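Ribosomal RNA small subunit methyltransferase E (Neisseria gonorrhoeae, PDB 5VM8) probably transfers a methyl group from S-adenosyl methionine to N3 of a uridine in the 16S rRNA of the small ribosomal subunit. Local coordinates at residues S81-T86 and G193-M198; N180-L185 and A220-K225. One frame throughout, in Å; residues are numbered along the deposited sequence.

Interaction 1: S81-T86 and G193-M198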
loop_
_atom_site.group_PDB
_atom_site.type_symbol
_atom_site.label_atom_id
_atom_site.label_comp_id
_atom_site.label_asym_id
_atom_site.label_seq_id
_atom_site.Cartn_x
_atom_site.Cartn_y
_atom_site.Cartn_z
ATOM N N SER A 81 2.518 2.821 -11.199
ATOM C CA SER A 81 3.868 3.286 -11.448
ATOM C C SER A 81 4.738 2.106 -11.870
ATOM O O SER A 81 4.591 1.006 -11.331
ATOM C CB SER A 81 4.462 3.935 -10.194
ATOM O OG SER A 81 5.838 4.279 -10.348
ATOM N N PRO A 82 5.637 2.298 -12.842
ATOM C CA PRO A 82 6.549 1.213 -13.222
ATOM C C PRO A 82 7.643 1.009 -12.206
ATOM O O PRO A 82 8.359 0.000 -12.279
ATOM C CB PRO A 82 7.123 1.695 -14.562
ATOM C CG PRO A 82 7.088 3.176 -14.464
ATOM C CD PRO A 82 5.889 3.529 -13.613
ATOM N N LEU A 83 7.797 1.958 -11.283
ATOM C CA LEU A 83 8.760 1.863 -10.199
ATOM C C LEU A 83 8.219 0.933 -9.116
ATOM O O LEU A 83 7.064 1.056 -8.691
ATOM C CB LEU A 83 9.034 3.252 -9.630
ATOM C CG LEU A 83 10.144 3.416 -8.602
ATOM C CD1 LEU A 83 11.476 2.955 -9.212
ATOM C CD2 LEU A 83 10.222 4.877 -8.132
ATOM N N ASN A 84 9.059 0.017 -8.664
ATOM C CA ASN A 84 8.707 -0.969 -7.651
ATOM C C ASN A 84 9.231 -0.509 -6.289
ATOM O O ASN A 84 10.437 -0.480 -6.064
ATOM C CB ASN A 84 9.293 -2.319 -8.055
ATOM C CG ASN A 84 8.669 -3.462 -7.326
ATOM O OD1 ASN A 84 8.576 -3.454 -6.109
ATOM N ND2 ASN A 84 8.250 -4.467 -8.064
ATOM N N ILE A 85 8.331 -0.120 -5.388
ATOM C CA ILE A 85 8.687 0.365 -4.052
ATOM C C ILE A 85 8.017 -0.512 -3.001
ATOM O O ILE A 85 6.787 -0.540 -2.908
ATOM C CB ILE A 85 8.261 1.825 -3.832
ATOM C CG1 ILE A 85 8.802 2.731 -4.933
ATOM C CG2 ILE A 85 8.722 2.298 -2.445
ATOM C CD1 ILE A 85 8.066 4.066 -5.009
ATOM N N THR A 86 8.819 -1.167 -2.161
ATOM C CA THR A 86 8.317 -1.815 -0.951
ATOM C C THR A 86 8.577 -0.870 0.215
ATOM O O THR A 86 9.730 -0.528 0.492
ATOM C CB THR A 86 8.995 -3.164 -0.697
ATOM O OG1 THR A 86 8.726 -4.062 -1.782
ATOM C CG2 THR A 86 8.554 -3.785 0.651
ATOM N N GLY A 193 16.738 -1.330 -10.323
ATOM C CA GLY A 193 15.555 -2.160 -10.224
ATOM C C GLY A 193 14.607 -1.768 -9.111
ATOM O O GLY A 193 14.096 -0.644 -9.084
ATOM N N ALA A 194 14.372 -2.680 -8.176
ATOM C CA ALA A 194 13.384 -2.424 -7.148
ATOM C C ALA A 194 14.001 -1.623 -6.002
ATOM O O ALA A 194 15.219 -1.634 -5.776
ATOM C CB ALA A 194 12.793 -3.735 -6.645
ATOM N N ILE A 195 13.127 -0.944 -5.262
ATOM C CA ILE A 195 13.481 -0.135 -4.104
ATOM C C ILE A 195 12.819 -0.731 -2.869
ATOM O O ILE A 195 11.638 -1.097 -2.895
ATOM C CB ILE A 195 13.047 1.333 -4.279
ATOM C CG1 ILE A 195 13.765 1.972 -5.464
ATOM C CG2 ILE A 195 13.280 2.139 -2.991
ATOM C CD1 ILE A 195 13.124 3.268 -5.916
ATOM N N VAL A 196 13.586 -0.807 -1.785
ATOM C CA VAL A 196 13.105 -1.234 -0.484
ATOM C C VAL A 196 13.403 -0.083 0.453
ATOM O O VAL A 196 14.551 0.367 0.561
ATOM C CB VAL A 196 13.763 -2.542 -0.015
ATOM C CG1 VAL A 196 13.365 -2.844 1.410
ATOM C CG2 VAL A 196 13.324 -3.670 -0.919
ATOM N N PHE A 197 12.370 0.387 1.127
ATOM C CA PHE A 197 12.432 1.629 1.856
ATOM C C PHE A 197 11.954 1.373 3.275
ATOM O O PHE A 197 10.839 0.882 3.460
ATOM C CB PHE A 197 11.533 2.601 1.069
ATOM C CG PHE A 197 11.219 3.869 1.750
ATOM C CD1 PHE A 197 12.222 4.661 2.258
ATOM C CD2 PHE A 197 9.917 4.324 1.778
ATOM C CE1 PHE A 197 11.938 5.873 2.845
ATOM C CE2 PHE A 197 9.618 5.527 2.370
ATOM C CZ PHE A 197 10.649 6.313 2.896
ATOM N N MET A 198 12.769 1.747 4.269
ATOM C CA MET A 198 12.525 1.384 5.664
ATOM C C MET A 198 12.238 2.619 6.504
ATOM O O MET A 198 13.007 3.587 6.483
ATOM C CB MET A 198 13.686 0.660 6.295
ATOM C CG MET A 198 13.940 -0.703 5.777
ATOM S SD MET A 198 14.633 -1.572 7.183
ATOM C CE MET A 198 13.269 -1.173 8.284
HETATM O O HOH W 1 11.322 -0.561 -9.818
HETATM O O HOH W 2 10.511 -3.004 -4.406
#
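The flat carboxamide of Asn84 has the methyl of Ala194 over one face. With CG anti to the backbone N (chi1 -163°), Asn84 CG is set 4.2 Å from Ala194 CB. At the oxygen end, OD1 pairs with Thr110 OG1 and is also approached by water 2, which stands above the amide plane on the Ala194 side. OD1 and Ile195 O are both within hydrogen-bonding distance of this water, which has more acceptors around it than protons. It also makes a weak bond to Thr86 OG1. Water 1 accepts from Asn84 N and donates to Gly193 O, so it bridges the two segments before the strands pair.

From here the backbones run as parallel strands. Ile195 N donates to Asn84 O (2.8 Å). Thr86 N donates to Ile195 O (2.9 Å), the carbonyl that water 2 also approaches. Phe197 N then reaches Thr86 O (2.9 Å), nearly straight out from the carbonyl.

Leu83 and Ile195 cross at a slant. The closest approach is Leu83 CD1 to Ile195 CD1, 3.7 Å. Phe197 touches Thr86 O through CB at 3.7 Å, while its ring leads away from the 81-86 segment.

Helix 232-244 covers that ring with Ala237, Ile238 and Met241, and Gln242 of this helix touches Ile85. Strands 111-116 and 173-177 flank the pair in the parallel sheet.

Interaction 2: N180-L185 and A220-K225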
loop_
_atom_site.group_PDB
_atom_site.type_symbol
_atom_site.label_atom_id
_atom_site.label_comp_id
_atom_site.label_asym_id
_atom_site.label_seq_id
_atom_site.Cartn_x
_atom_site.Cartn_y
_atom_site.Cartn_z
ATOM N N ASN A 180 21.667 9.587 10.170
ATOM C CA ASN A 180 23.000 9.122 10.535
ATOM C C ASN A 180 23.623 8.365 9.373
ATOM O O ASN A 180 23.006 7.443 8.825
ATOM C CB ASN A 180 22.918 8.261 11.791
ATOM C CG ASN A 180 22.394 9.046 12.989
ATOM O OD1 ASN A 180 22.926 10.101 13.340
ATOM N ND2 ASN A 180 21.325 8.543 13.603
ATOM N N ARG A 181 24.853 8.745 9.018
ATOM C CA ARG A 181 25.588 8.163 7.894
ATOM C C ARG A 181 24.767 8.256 6.609
ATOM O O ARG A 181 24.607 7.281 5.873
ATOM C CB ARG A 181 25.979 6.720 8.206
ATOM C CG ARG A 181 26.989 6.601 9.342
ATOM C CD ARG A 181 27.582 5.206 9.431
ATOM N NE ARG A 181 26.683 4.306 10.149
ATOM C CZ ARG A 181 27.060 3.152 10.689
ATOM N NH1 ARG A 181 26.182 2.388 11.331
ATOM N NH2 ARG A 181 28.321 2.769 10.584
ATOM N N ALA A 182 24.274 9.467 6.328
ATOM C CA ALA A 182 23.286 9.711 5.290
ATOM C C ALA A 182 23.809 10.520 4.108
ATOM O O ALA A 182 24.799 11.246 4.194
ATOM C CB ALA A 182 22.084 10.454 5.871
ATOM N N CYS A 183 23.065 10.402 3.010
ATOM C CA CYS A 183 23.153 11.216 1.801
ATOM C C CYS A 183 21.731 11.619 1.405
ATOM O O CYS A 183 20.743 11.137 1.970
ATOM C CB CYS A 183 23.842 10.466 0.647
ATOM S SG CYS A 183 22.853 9.111 -0.135
ATOM N N LYS A 184 21.610 12.535 0.456
ATOM C CA LYS A 184 20.256 12.839 0.050
ATOM C C LYS A 184 19.747 11.709 -0.830
ATOM O O LYS A 184 20.518 10.965 -1.443
ATOM C CB LYS A 184 20.186 14.163 -0.709
ATOM C CG LYS A 184 20.704 15.353 0.077
ATOM C CD LYS A 184 20.819 16.592 -0.797
ATOM C CE LYS A 184 19.536 17.376 -0.784
ATOM N NZ LYS A 184 19.032 17.389 0.601
ATOM N N LEU A 185 18.424 11.603 -0.895
ATOM C CA LEU A 185 17.779 10.606 -1.739
ATOM C C LEU A 185 18.101 10.831 -3.204
ATOM O O LEU A 185 18.203 9.868 -3.970
ATOM C CB LEU A 185 16.270 10.659 -1.511
ATOM C CG LEU A 185 15.362 9.618 -2.136
ATOM C CD1 LEU A 185 15.673 8.236 -1.615
ATOM C CD2 LEU A 185 13.933 10.021 -1.825
ATOM N N ALA A 220 21.400 5.129 4.241
ATOM C CA ALA A 220 20.623 6.112 4.984
ATOM C C ALA A 220 20.415 7.374 4.139
ATOM O O ALA A 220 21.363 7.898 3.540
ATOM C CB ALA A 220 21.316 6.432 6.307
ATOM N N VAL A 221 19.170 7.852 4.090
ATOM C CA VAL A 221 18.759 8.962 3.222
ATOM C C VAL A 221 18.026 10.030 4.024
ATOM O O VAL A 221 17.316 9.723 4.988
ATOM C CB VAL A 221 17.844 8.510 2.063
ATOM C CG1 VAL A 221 18.613 7.673 1.041
ATOM C CG2 VAL A 221 16.661 7.751 2.618
ATOM N N THR A 222 18.250 11.287 3.651
ATOM C CA THR A 222 17.490 12.433 4.123
ATOM C C THR A 222 16.829 13.115 2.930
ATOM O O THR A 222 17.272 12.962 1.793
ATOM C CB THR A 222 18.351 13.474 4.815
ATOM O OG1 THR A 222 19.227 14.038 3.842
ATOM C CG2 THR A 222 19.119 12.888 5.997
ATOM N N LEU A 223 15.728 13.820 3.189
ATOM C CA LEU A 223 15.086 14.682 2.200
ATOM C C LEU A 223 14.970 16.089 2.749
ATOM O O LEU A 223 14.121 16.346 3.605
ATOM C CB LEU A 223 13.692 14.219 1.823
ATOM C CG LEU A 223 13.053 12.957 2.263
ATOM C CD1 LEU A 223 11.680 13.314 2.761
ATOM C CD2 LEU A 223 12.986 12.132 0.996
ATOM N N GLY A 224 15.750 17.010 2.236
ATOM C CA GLY A 224 15.558 18.398 2.600
ATOM C C GLY A 224 16.249 18.784 3.893
ATOM O O GLY A 224 16.731 17.955 4.657
ATOM N N LYS A 225 16.244 20.087 4.164
ATOM C CA LYS A 225 17.087 20.591 5.231
ATOM C C LYS A 225 16.555 20.289 6.624
ATOM O O LYS A 225 17.356 20.244 7.560
ATOM C CB LYS A 225 17.263 22.102 5.060
#
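Cys183 and Val221 sit side by side in two short parallel strands, and three backbone hydrogen bonds join the two segments. Cys183 N donates to Ala220 O (3.1 Å), with the donor tilted 26° from the carbonyl plane. Thr222 N donates to Cys183 O (3.0 Å). Leu185 N reaches Thr222 O at 3.2 Å in a more bent bond, with 146° at the hydrogen. The strand axes are 46° apart, so the pair is strongly twisted.

CA-H...O contacts add to these bonds. Ala182 CA and Val221 CA each come within 3.2 Å of a carbonyl, Ala220 O and Cys183 O respectively. Packing is tight at the start of the pair, where the methyl of Ala220 faces Asn180 O at 3.2 Å and also meets Arg181 O.

Apolar contacts lie on both faces. On one, Ala182 CB meets Thr222 CG2, the branch anti to the carbonyl carbon, at 3.8 Å. On the other, the side chains of Leu185 and Val221 cross at a slant and touch through CD1 and CG1. The side chains of Leu185 and Leu223 lie side by side, pointing the same way, with Leu185 CD2 to Leu223 CD2 at 3.6 Å. Helix 232-244 covers these two leucines.

Polar ends turn elsewhere. Asn180 ND2 bonds Glu210 OE1, and Arg181 makes a cation-pi contact with Phe214.

Strand 182-184 is an outermost strand of the parallel sheet in this chain. The arrangement belongs to the alpha/beta SPOUT methyltransferase domain, whose C-terminal part forms the trefoil knot.

Overall arrangement
From the N terminus the chain first builds the PUA-type domain; 81-86, within the methyltransferase domain, then leads into strand 85-90. The chain passes through strands 111-116 and 173-177 before reaching 180-185. Next comes 193-198, which returns to 81-86 and closes the long loop of interaction 1. Helix 207-215 follows, and 220-225 then closes interaction 2 on 180-185. The segments alternate, so the two loops cross. Both contacts belong to one parallel sheet, with strand 173-177 between strands 195-199 and 219-222. Their centres are 18 Å apart and they do not touch. Interaction 1 joins inner strands; interaction 2 adds the outermost strand 182-184. Helix 232-244 packs on both.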